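Local atomic coordinates of chitin oligosaccharide binding protein NagB2 (Paenibacillus sp. FPU-7, PDB entry 7EHU), a protein that binds short chitin oligosaccharides such as N,N'-diacetylchitobiose and N,N',N''-triacetylchitotriose, probably delivering them to an ABC-type importer as its extracellular solute-binding component. Residues 116-120 with 121-125; 246-249 with 250-254. All coordinates share one frame; numbering follows the deposited sequence.

Contact 1: residues 116-120 with 121-125; sequences DILKE and LGLED
Ile117 meets Leu121 one turn further along the helix, with their side chains alongside and pointing the same way. CG2 of Ile117 rests 3.7 Å from CD1 of Leu121, an approach set by the Ile117 torsion that leaves this methyl anti to the backbone N (chi1 -72°). The same pair is joined by the backbone bond from Leu121 N to Ile117 O, 2.9 Å long. With only an alanine at Leu121 that bond is likely to survive, but Ile117 CG2 would lose its contact with CD1, and Ile336, still touched by Leu123, the leucine's share of its packing. Leu118 carries the helix stop, a Schellman motif: its O accepts Leu123 N at 2.9 Å, while Lys119 O takes the longer bond from Gly122 N. Gly122, whose positive phi of 73° favours glycine, turns the chain out of the helix. The motif's hydrophobic contact is present too, since Leu118 CD2 touches Leu123 CB at 3.7 Å, the two side chains crossing nearly at right angles. Lys119 lies alongside Glu124 through its aliphatic base, Lys119 CB standing 3.7 Å from Glu124 CD. The charged ends do not pair, for Lys119 NZ remains 7.0 Å from Glu124 OE1. Glu120 OE1 makes a long, weak ion pair with Lys333 NZ. Leu121 and Leu123 both pack on Ile336 of helix 326-339, whereas Leu118 faces Ile139 and Leu142 of strand 138-154.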
ATOM      1  N   ASP A 116       3.962 -23.299  13.059  1.00 12.13           N
ATOM      2  CA  ASP A 116       4.262 -23.815  14.392  1.00 13.15           C
ATOM      3  C   ASP A 116       4.601 -22.684  15.354  1.00 12.37           C
ATOM      4  O   ASP A 116       4.215 -22.725  16.528  1.00 12.91           O
ATOM      5  CB  ASP A 116       5.411 -24.824  14.317  1.00 16.50           C
ATOM      6  CG  ASP A 116       4.937 -26.237  14.015  1.00 20.55           C
ATOM      7  OD1 ASP A 116       3.711 -26.448  13.842  1.00 22.56           O
ATOM      8  OD2 ASP A 116       5.799 -27.153  13.964  1.00 22.03           O
ATOM      9  N   ILE A 117       5.330 -21.676  14.876  1.00 12.05           N
ATOM     10  CA  ILE A 117       5.631 -20.533  15.724  1.00 11.88           C
ATOM     11  C   ILE A 117       4.352 -19.850  16.171  1.00 11.97           C
ATOM     12  O   ILE A 117       4.211 -19.464  17.340  1.00 12.43           O
ATOM     13  CB  ILE A 117       6.571 -19.556  14.997  1.00 13.44           C
ATOM     14  CG1 ILE A 117       7.962 -20.167  14.909  1.00 14.99           C
ATOM     15  CG2 ILE A 117       6.590 -18.188  15.697  1.00 14.21           C
ATOM     16  CD1 ILE A 117       8.806 -19.585  13.799  1.00 15.81           C
ATOM     17  N   LEU A 118       3.401 -19.682  15.252  1.00 11.88           N
ATOM     18  CA  LEU A 118       2.159 -19.026  15.633  1.00 12.28           C
ATOM     19  C   LEU A 118       1.406 -19.826  16.686  1.00 12.71           C
ATOM     20  O   LEU A 118       0.839 -19.249  17.626  1.00 13.32           O
ATOM     21  CB  LEU A 118       1.273 -18.782  14.417  1.00 13.30           C
ATOM     22  CG  LEU A 118       1.817 -17.777  13.398  1.00 14.76           C
ATOM     23  CD1 LEU A 118       0.820 -17.620  12.271  1.00 17.08           C
ATOM     24  CD2 LEU A 118       2.133 -16.421  14.005  1.00 16.39           C
ATOM     25  N   LYS A 119       1.374 -21.156  16.545  1.00 13.23           N
ATOM     26  CA  LYS A 119       0.786 -21.997  17.587  1.00 13.65           C
ATOM     27  C   LYS A 119       1.504 -21.801  18.921  1.00 12.47           C
ATOM     28  O   LYS A 119       0.873 -21.641  19.971  1.00 13.83           O
ATOM     29  CB  LYS A 119       0.825 -23.469  17.147  1.00 15.87           C
ATOM     30  CG  LYS A 119       0.019 -24.410  18.032  1.00 21.25           C
ATOM     31  CD  LYS A 119       0.293 -25.884  17.724  1.00 25.37           C
ATOM     32  CE  LYS A 119       0.222 -26.748  19.018  1.00 28.81           C
ATOM     33  NZ  LYS A 119       0.768 -28.117  18.845  1.00 30.98           N
ATOM     34  N   GLU A 120       2.836 -21.801  18.896  1.00 13.07           N
ATOM     35  CA  GLU A 120       3.609 -21.616  20.126  1.00 13.74           C
ATOM     36  C   GLU A 120       3.274 -20.293  20.806  1.00 12.75           C
ATOM     37  O   GLU A 120       3.201 -20.228  22.034  1.00 13.90           O
ATOM     38  CB  GLU A 120       5.107 -21.657  19.809  1.00 16.64           C
ATOM     39  CG  GLU A 120       6.006 -21.494  21.036  1.00 19.69           C
ATOM     40  CD  GLU A 120       7.476 -21.770  20.752  1.00 23.14           C
ATOM     41  OE1 GLU A 120       7.787 -22.644  19.917  1.00 26.05           O
ATOM     42  OE2 GLU A 120       8.320 -21.103  21.379  1.00 25.33           O
ATOM     43  N   LEU A 121       3.096 -19.230  20.031  1.00 11.52           N
ATOM     44  CA  LEU A 121       2.908 -17.887  20.560  1.00 11.63           C
ATOM     45  C   LEU A 121       1.441 -17.518  20.772  1.00 11.79           C
ATOM     46  O   LEU A 121       1.154 -16.392  21.176  1.00 12.66           O
ATOM     47  CB  LEU A 121       3.557 -16.869  19.622  1.00 11.48           C
ATOM     48  CG  LEU A 121       5.069 -16.997  19.469  1.00 12.83           C
ATOM     49  CD1 LEU A 121       5.584 -15.932  18.501  1.00 12.99           C
ATOM     50  CD2 LEU A 121       5.789 -16.911  20.797  1.00 14.97           C
ATOM     51  N   GLY A 122       0.506 -18.425  20.498  1.00 11.16           N
ATOM     52  CA  GLY A 122      -0.900 -18.115  20.639  1.00 11.30           C
ATOM     53  C   GLY A 122      -1.482 -17.190  19.594  1.00 10.89           C
ATOM     54  O   GLY A 122      -2.540 -16.598  19.834  1.00 11.09           O
ATOM     55  N   LEU A 123      -0.847 -17.086  18.425  1.00 10.89           N
ATOM     56  CA  LEU A 123      -1.173 -16.089  17.410  1.00 10.72           C
ATOM     57  C   LEU A 123      -1.912 -16.666  16.206  1.00 11.29           C
ATOM     58  O   LEU A 123      -2.231 -15.914  15.287  1.00 11.30           O
ATOM     59  CB  LEU A 123       0.121 -15.397  16.946  1.00 11.67           C
ATOM     60  CG  LEU A 123       0.736 -14.402  17.934  1.00 12.30           C
ATOM     61  CD1 LEU A 123       2.150 -14.015  17.461  1.00 13.45           C
ATOM     62  CD2 LEU A 123      -0.118 -13.162  18.109  1.00 12.55           C
ATOM     63  N   GLU A 124      -2.215 -17.969  16.185  1.00 12.55           N
ATOM     64  CA  GLU A 124      -2.686 -18.585  14.942  1.00 15.83           C
ATOM     65  C   GLU A 124      -3.893 -17.885  14.346  1.00 15.73           C
ATOM     66  O   GLU A 124      -3.995 -17.734  13.123  1.00 16.74           O
ATOM     67  CB  GLU A 124      -3.099 -20.036  15.187  1.00 17.27           C
ATOM     68  CG  GLU A 124      -1.996 -20.920  15.589  1.00 19.20           C
ATOM     69  CD  GLU A 124      -2.497 -22.287  15.911  1.00 19.98           C
ATOM     70  OE1 GLU A 124      -2.398 -23.143  15.012  1.00 21.94           O
ATOM     71  OE2 GLU A 124      -3.053 -22.456  17.037  1.00 17.53           O
ATOM     72  N   ASP A 125      -4.850 -17.535  15.192  1.00 14.42           N
ATOM     73  CA  ASP A 125      -6.152 -17.022  14.787  1.00 14.04           C
ATOM     74  C   ASP A 125      -6.304 -15.515  14.979  1.00 12.46           C
ATOM     75  O   ASP A 125      -7.430 -15.003  14.910  1.00 12.87           O
ATOM     76  CB  ASP A 125      -7.237 -17.721  15.607  1.00 16.34           C
ATOM     77  CG  ASP A 125      -7.050 -19.219  15.644  1.00 19.32           C
ATOM     78  OD1 ASP A 125      -7.313 -19.833  14.601  1.00 22.55           O
ATOM     79  OD2 ASP A 125      -6.676 -19.790  16.698  1.00 19.08           O
TER

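Contact 2: residues 246-249 with 250-254; sequences GYID and PNVLG
Asp249 holds the following residues with two oxygens, one from its side chain and one from its backbone. OD1 accepts the backbone N-H of Asn251 in a nearly straight bond, 3.0 Å from Asp249 OD1 to Asn251 N with an N-H...O angle of 171°. The donor stands above the carboxylate plane, 54° out of it. The first torsion puts CG anti to the backbone N and beside the carbonyl carbon (chi1 -173°), which swings the carboxylate forward over the start of the turn. Asp249 OD1 also lies 3.0 Å from Pro250 N, but the tertiary amide nitrogen of the proline carries no hydrogen, and the backbone N-H of Asn251 is the donor used. The OD1 to Asn251 N bond makes an Asx turn, which overlaps a type I beta turn from Asp249 to Val252 with proline in its second position. The beta turn is closed by Val252 N, which donates to Asp249 O at 3.0 Å. Gly254 N, at the end of the 3-10 segment, donates to Asn251 O at 2.8 Å. The apolar part of the contact is Ile248 CG2 on Val252 CB, 3.9 Å apart. Elsewhere the backbone is tied into the fold: Tyr247 and Asp249 both bond to Ile188 of the short strand 188-189, Ile248 to Leu242 and Val252 to Gly192. Ile248 is buried against Leu239 and Leu242 of helix 230-244, and Val252 reaches Leu190 and Lys243.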
ATOM      1  N   GLY A 246      -5.973  18.526 -16.933  1.00 19.47           N
ATOM      2  CA  GLY A 246      -5.402  19.277 -15.831  1.00 19.42           C
ATOM      3  C   GLY A 246      -5.954  18.908 -14.471  1.00 18.62           C
ATOM      4  O   GLY A 246      -5.780  19.658 -13.504  1.00 19.17           O
ATOM      5  N   TYR A 247      -6.608  17.758 -14.355  1.00 17.21           N
ATOM      6  CA  TYR A 247      -7.155  17.344 -13.070  1.00 16.88           C
ATOM      7  C   TYR A 247      -6.068  16.749 -12.177  1.00 17.19           C
ATOM      8  O   TYR A 247      -6.019  17.043 -10.985  1.00 17.06           O
ATOM      9  CB  TYR A 247      -8.328  16.387 -13.291  1.00 16.90           C
ATOM     10  CG  TYR A 247      -9.518  16.945 -14.074  1.00 17.32           C
ATOM     11  CD1 TYR A 247      -9.812  18.309 -14.088  1.00 16.41           C
ATOM     12  CD2 TYR A 247     -10.375  16.092 -14.761  1.00 17.68           C
ATOM     13  CE1 TYR A 247     -10.915  18.800 -14.766  1.00 17.53           C
ATOM     14  CE2 TYR A 247     -11.475  16.575 -15.451  1.00 17.64           C
ATOM     15  CZ  TYR A 247     -11.731  17.935 -15.451  1.00 18.81           C
ATOM     16  OH  TYR A 247     -12.822  18.467 -16.096  1.00 19.90           O
ATOM     17  N   ILE A 248      -5.174  15.933 -12.733  1.00 17.76           N
ATOM     18  CA  ILE A 248      -3.964  15.520 -12.029  1.00 17.74           C
ATOM     19  C   ILE A 248      -2.955  16.664 -12.099  1.00 18.09           C
ATOM     20  O   ILE A 248      -2.792  17.292 -13.149  1.00 19.71           O
ATOM     21  CB  ILE A 248      -3.402  14.221 -12.640  1.00 18.37           C
ATOM     22  CG1 ILE A 248      -4.329  13.041 -12.345  1.00 17.89           C
ATOM     23  CG2 ILE A 248      -2.001  13.928 -12.111  1.00 18.62           C
ATOM     24  CD1 ILE A 248      -4.054  11.777 -13.193  1.00 18.47           C
ATOM     25  N   ASP A 249      -2.309  16.975 -10.965  1.00 17.14           N
ATOM     26  CA  ASP A 249      -1.287  18.020 -10.855  1.00 17.65           C
ATOM     27  C   ASP A 249      -0.349  17.955 -12.059  1.00 19.11           C
ATOM     28  O   ASP A 249       0.263  16.915 -12.301  1.00 19.56           O
ATOM     29  CB  ASP A 249      -0.483  17.787  -9.573  1.00 17.64           C
ATOM     30  CG  ASP A 249       0.500  18.899  -9.264  1.00 19.40           C
ATOM     31  OD1 ASP A 249       0.831  19.703 -10.153  1.00 21.11           O
ATOM     32  OD2 ASP A 249       0.945  18.958  -8.094  1.00 20.46           O
ATOM     33  N   PRO A 250      -0.212  19.035 -12.841  1.00 19.85           N
ATOM     34  CA  PRO A 250       0.688  18.980 -14.008  1.00 21.05           C
ATOM     35  C   PRO A 250       2.112  18.662 -13.657  1.00 21.62           C
ATOM     36  O   PRO A 250       2.868  18.278 -14.554  1.00 22.38           O
ATOM     37  CB  PRO A 250       0.593  20.388 -14.621  1.00 22.82           C
ATOM     38  CG  PRO A 250       0.099  21.258 -13.527  1.00 22.97           C
ATOM     39  CD  PRO A 250      -0.844  20.362 -12.723  1.00 21.02           C
ATOM     40  N   ASN A 251       2.541  18.832 -12.408  1.00 21.25           N
ATOM     41  CA  ASN A 251       3.912  18.485 -12.074  1.00 22.92           C
ATOM     42  C   ASN A 251       4.037  17.112 -11.441  1.00 18.48           C
ATOM     43  O   ASN A 251       5.045  16.839 -10.781  1.00 19.63           O
ATOM     44  CB  ASN A 251       4.559  19.539 -11.194  1.00 28.49           C
ATOM     45  CG  ASN A 251       6.078  19.549 -11.318  1.00 32.60           C
ATOM     46  OD1 ASN A 251       6.653  19.115 -12.321  1.00 34.54           O
ATOM     47  ND2 ASN A 251       6.731  20.076 -10.294  1.00 34.70           N
ATOM     48  N   VAL A 252       3.068  16.228 -11.692  1.00 16.82           N
ATOM     49  CA  VAL A 252       3.101  14.866 -11.156  1.00 16.07           C
ATOM     50  C   VAL A 252       4.448  14.191 -11.397  1.00 15.43           C
ATOM     51  O   VAL A 252       4.983  13.519 -10.506  1.00 15.75           O
ATOM     52  CB  VAL A 252       1.926  14.047 -11.726  1.00 15.94           C
ATOM     53  CG1 VAL A 252       1.906  14.082 -13.250  1.00 16.76           C
ATOM     54  CG2 VAL A 252       1.979  12.592 -11.212  1.00 15.21           C
ATOM     55  N   LEU A 253       5.017  14.341 -12.597  1.00 16.29           N
ATOM     56  CA  LEU A 253       6.260  13.637 -12.905  1.00 16.97           C
ATOM     57  C   LEU A 253       7.487  14.335 -12.328  1.00 18.46           C
ATOM     58  O   LEU A 253       8.579  13.755 -12.363  1.00 19.42           O
ATOM     59  CB  LEU A 253       6.419  13.412 -14.418  1.00 18.04           C
ATOM     60  CG  LEU A 253       5.314  12.595 -15.092  1.00 19.45           C
ATOM     61  CD1 LEU A 253       5.609  12.429 -16.586  1.00 20.83           C
ATOM     62  CD2 LEU A 253       5.145  11.220 -14.441  1.00 19.25           C
ATOM     63  N   GLY A 254       7.327  15.527 -11.759  1.00 18.78           N
ATOM     64  CA  GLY A 254       8.416  16.241 -11.126  1.00 19.17           C
ATOM     65  C   GLY A 254       8.419  16.147  -9.616  1.00 17.92           C
ATOM     66  O   GLY A 254       9.247  16.801  -8.968  1.00 20.08           O
TER

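The two contacts are separate local turns in series along one chain, on opposite sides of its centre. Their centres lie about 47 Å apart and their nearest atoms about 38 Å, so they do not touch. Contact 1 stands about 26 Å from the chain centre and contact 2 about 21 Å, each in a different lobe of the solute-binding fold, with the glycan bound in the cleft between. Both illustrate how a helix is ended by a glycine in a Schellman motif: Gly122 in contact 1 and Gly246, after helix 230-244, in contact 2. What follows differs, a leucine packing back onto the helix in 116-125 and an Asp-Pro turn in 246-254.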